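Local coordinates for protein collagen alpha-1(XX) chain (Homo sapiens, PDB 5KF4) that is a human collagen alpha chain whose fibronectin type III domains probably serve in interactions within the extracellular matrix, at residues Asn69-Arg73 against Thr74-Val78. Numbering follows the deposited sequence.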
ATOM      1  N   ASN A  69      -7.408  -6.033 -10.715  1.00 25.75           N
ATOM      2  CA  ASN A  69      -7.583  -5.304 -11.967  1.00 22.24           C
ATOM      3  C   ASN A  69      -6.315  -4.577 -12.402  1.00  9.25           C
ATOM      4  O   ASN A  69      -6.374  -3.472 -12.938  1.00 14.94           O
ATOM      5  CB  ASN A  69      -8.744  -4.314 -11.845  1.00 38.88           C
ATOM      6  CG  ASN A  69     -10.050  -4.997 -11.495  1.00 37.60           C
ATOM      7  OD1 ASN A  69     -10.612  -5.739 -12.298  1.00 33.53           O
ATOM      8  ND2 ASN A  69     -10.539  -4.749 -10.284  1.00 34.57           N
ATOM      9  N   LEU A  70      -5.169  -5.208 -12.172  1.00  8.19           N
ATOM     10  CA  LEU A  70      -3.887  -4.638 -12.566  1.00  7.94           C
ATOM     11  C   LEU A  70      -3.544  -5.024 -14.002  1.00 23.01           C
ATOM     12  O   LEU A  70      -3.954  -6.078 -14.485  1.00 18.37           O
ATOM     13  CB  LEU A  70      -2.778  -5.105 -11.621  1.00  8.82           C
ATOM     14  CG  LEU A  70      -2.932  -4.689 -10.158  1.00 23.37           C
ATOM     15  CD1 LEU A  70      -1.873  -5.356  -9.292  1.00  7.50           C
ATOM     16  CD2 LEU A  70      -2.884  -3.179 -10.021  1.00 16.04           C
ATOM     17  N   ALA A  71      -2.815  -4.155 -14.693  1.00 21.22           N
ATOM     18  CA  ALA A  71      -2.341  -4.467 -16.034  1.00 14.60           C
ATOM     19  C   ALA A  71      -1.181  -5.450 -15.981  1.00 25.22           C
ATOM     20  O   ALA A  71      -0.340  -5.382 -15.086  1.00 33.45           O
ATOM     21  CB  ALA A  71      -1.925  -3.201 -16.762  1.00  8.32           C
ATOM     22  N   SER A  72      -1.140  -6.353 -16.953  1.00 16.23           N
ATOM     23  CA  SER A  72      -0.109  -7.384 -17.021  1.00 20.50           C
ATOM     24  C   SER A  72       1.237  -6.816 -17.463  1.00 21.08           C
ATOM     25  O   SER A  72       1.298  -5.731 -18.041  1.00 16.78           O
ATOM     26  CB  SER A  72      -0.539  -8.502 -17.973  1.00 25.52           C
ATOM     27  OG  SER A  72      -0.453  -8.074 -19.321  1.00 31.02           O
ATOM     28  N   ARG A  73       2.309  -7.547 -17.164  1.00 25.54           N
ATOM     29  CA  ARG A  73       3.667  -7.167 -17.557  1.00 27.49           C
ATOM     30  C   ARG A  73       4.006  -5.752 -17.118  1.00 28.60           C
ATOM     31  O   ARG A  73       4.688  -5.023 -17.837  1.00 46.34           O
ATOM     32  CB  ARG A  73       3.853  -7.282 -19.074  1.00 35.78           C
ATOM     33  CG  ARG A  73       3.209  -8.498 -19.714  1.00 36.61           C
ATOM     34  CD  ARG A  73       3.556  -8.587 -21.196  1.00 35.74           C
ATOM     35  NE  ARG A  73       2.954  -7.505 -21.972  1.00 36.32           N
ATOM     36  CZ  ARG A  73       1.704  -7.510 -22.428  1.00 33.86           C
ATOM     37  NH1 ARG A  73       0.913  -8.547 -22.193  1.00 22.53           N
ATOM     38  NH2 ARG A  73       1.246  -6.474 -23.124  1.00 32.58           N
ATOM     39  N   THR A  74       3.532  -5.364 -15.941  1.00 15.54           N
ATOM     40  CA  THR A  74       3.637  -3.977 -15.513  1.00 10.68           C
ATOM     41  C   THR A  74       4.269  -3.855 -14.133  1.00  9.72           C
ATOM     42  O   THR A  74       3.954  -4.619 -13.226  1.00 18.47           O
ATOM     43  CB  THR A  74       2.252  -3.297 -15.496  1.00 14.92           C
ATOM     44  OG1 THR A  74       1.590  -3.523 -16.747  1.00 16.05           O
ATOM     45  CG2 THR A  74       2.389  -1.800 -15.255  1.00  7.54           C
ATOM     46  N   GLU A  75       5.161  -2.883 -13.986  1.00 16.96           N
ATOM     47  CA  GLU A  75       5.789  -2.607 -12.704  1.00 16.63           C
ATOM     48  C   GLU A  75       4.963  -1.596 -11.921  1.00 19.49           C
ATOM     49  O   GLU A  75       4.602  -0.536 -12.436  1.00 17.34           O
ATOM     50  CB  GLU A  75       7.211  -2.082 -12.894  1.00 26.77           C
ATOM     51  CG  GLU A  75       7.952  -1.843 -11.592  1.00 37.19           C
ATOM     52  CD  GLU A  75       9.424  -1.554 -11.797  1.00 39.87           C
ATOM     53  OE1 GLU A  75       9.765  -0.850 -12.768  1.00 40.90           O
ATOM     54  OE2 GLU A  75      10.242  -2.025 -10.980  1.00 44.29           O
ATOM     55  N   TYR A  76       4.652  -1.941 -10.678  1.00 26.51           N
ATOM     56  CA  TYR A  76       3.906  -1.048  -9.805  1.00 21.71           C
ATOM     57  C   TYR A  76       4.683  -0.630  -8.565  1.00 26.92           C
ATOM     58  O   TYR A  76       5.380  -1.438  -7.958  1.00 28.78           O
ATOM     59  CB  TYR A  76       2.587  -1.700  -9.376  1.00 17.98           C
ATOM     60  CG  TYR A  76       1.542  -1.771 -10.466  1.00 18.90           C
ATOM     61  CD1 TYR A  76       0.693  -0.699 -10.704  1.00 12.63           C
ATOM     62  CD2 TYR A  76       1.398  -2.904 -11.252  1.00 14.16           C
ATOM     63  CE1 TYR A  76      -0.265  -0.753 -11.689  1.00  7.53           C
ATOM     64  CE2 TYR A  76       0.440  -2.964 -12.243  1.00  8.85           C
ATOM     65  CZ  TYR A  76      -0.387  -1.885 -12.457  1.00 16.30           C
ATOM     66  OH  TYR A  76      -1.345  -1.934 -13.443  1.00 29.63           O
ATOM     67  N   LEU A  77       4.568   0.647  -8.207  1.00 25.79           N
ATOM     68  CA  LEU A  77       5.001   1.114  -6.899  1.00 18.86           C
ATOM     69  C   LEU A  77       3.827   0.972  -5.951  1.00 19.28           C
ATOM     70  O   LEU A  77       2.770   1.549  -6.181  1.00 26.13           O
ATOM     71  CB  LEU A  77       5.480   2.566  -6.941  1.00 32.01           C
ATOM     72  CG  LEU A  77       6.136   3.052  -5.645  1.00 34.24           C
ATOM     73  CD1 LEU A  77       7.365   2.213  -5.304  1.00 34.26           C
ATOM     74  CD2 LEU A  77       6.493   4.531  -5.726  1.00 26.53           C
ATOM     75  N   VAL A  78       4.013   0.217  -4.877  1.00 22.05           N
ATOM     76  CA  VAL A  78       2.912  -0.084  -3.975  1.00 27.24           C
ATOM     77  C   VAL A  78       3.196   0.453  -2.578  1.00 32.63           C
ATOM     78  O   VAL A  78       4.226   0.143  -1.999  1.00 39.95           O
ATOM     79  CB  VAL A  78       2.659  -1.595  -3.899  1.00 19.34           C
ATOM     80  CG1 VAL A  78       1.513  -1.880  -2.963  1.00 20.92           C
ATOM     81  CG2 VAL A  78       2.359  -2.148  -5.283  1.00  7.08           C
TER
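Y76 reaches back over L70 to the backbone of A71, forming the tyrosine corner of this fibronectin type III domain, in the loop that passes from strand 64-67 of one sheet to strand 75-84 of the other. The tight part lies inward. There L70 CD2 sits over one ring face of Y76 in a CH-pi contact, 4.0 Å from the centroid and displaced toward the hydroxyl end, with CZ its nearest atom. W45 and I27 pack against L70 as well, tying the corner to both sheets of the sandwich. With CG of Y76 anti to its carbonyl carbon (chi1 -73°), the ring turns back toward the loop, and its OH accepts a hydrogen bond from A71 N at 2.9 Å (N-H...O 154°). A71 O lies at the ring edge, in plane, 3.8 Å from Y76 CE2, and is hydrogen-bonded to the hydroxyl of T98, which also bonds T74 N. A phenylalanine in place of Y76 would probably leave A71 N without its acceptor and remove the hydrogen bond that ties the ring to the loop. Toward solvent the contact thins. R73 is exposed and its side chain meets T74 only where CB lies near T74 N, and the R73 backbone adopts a left-handed conformation. The turn is clasped by T74 OG1, which donates to S72 O at 2.6 Å from well above the carbonyl plane.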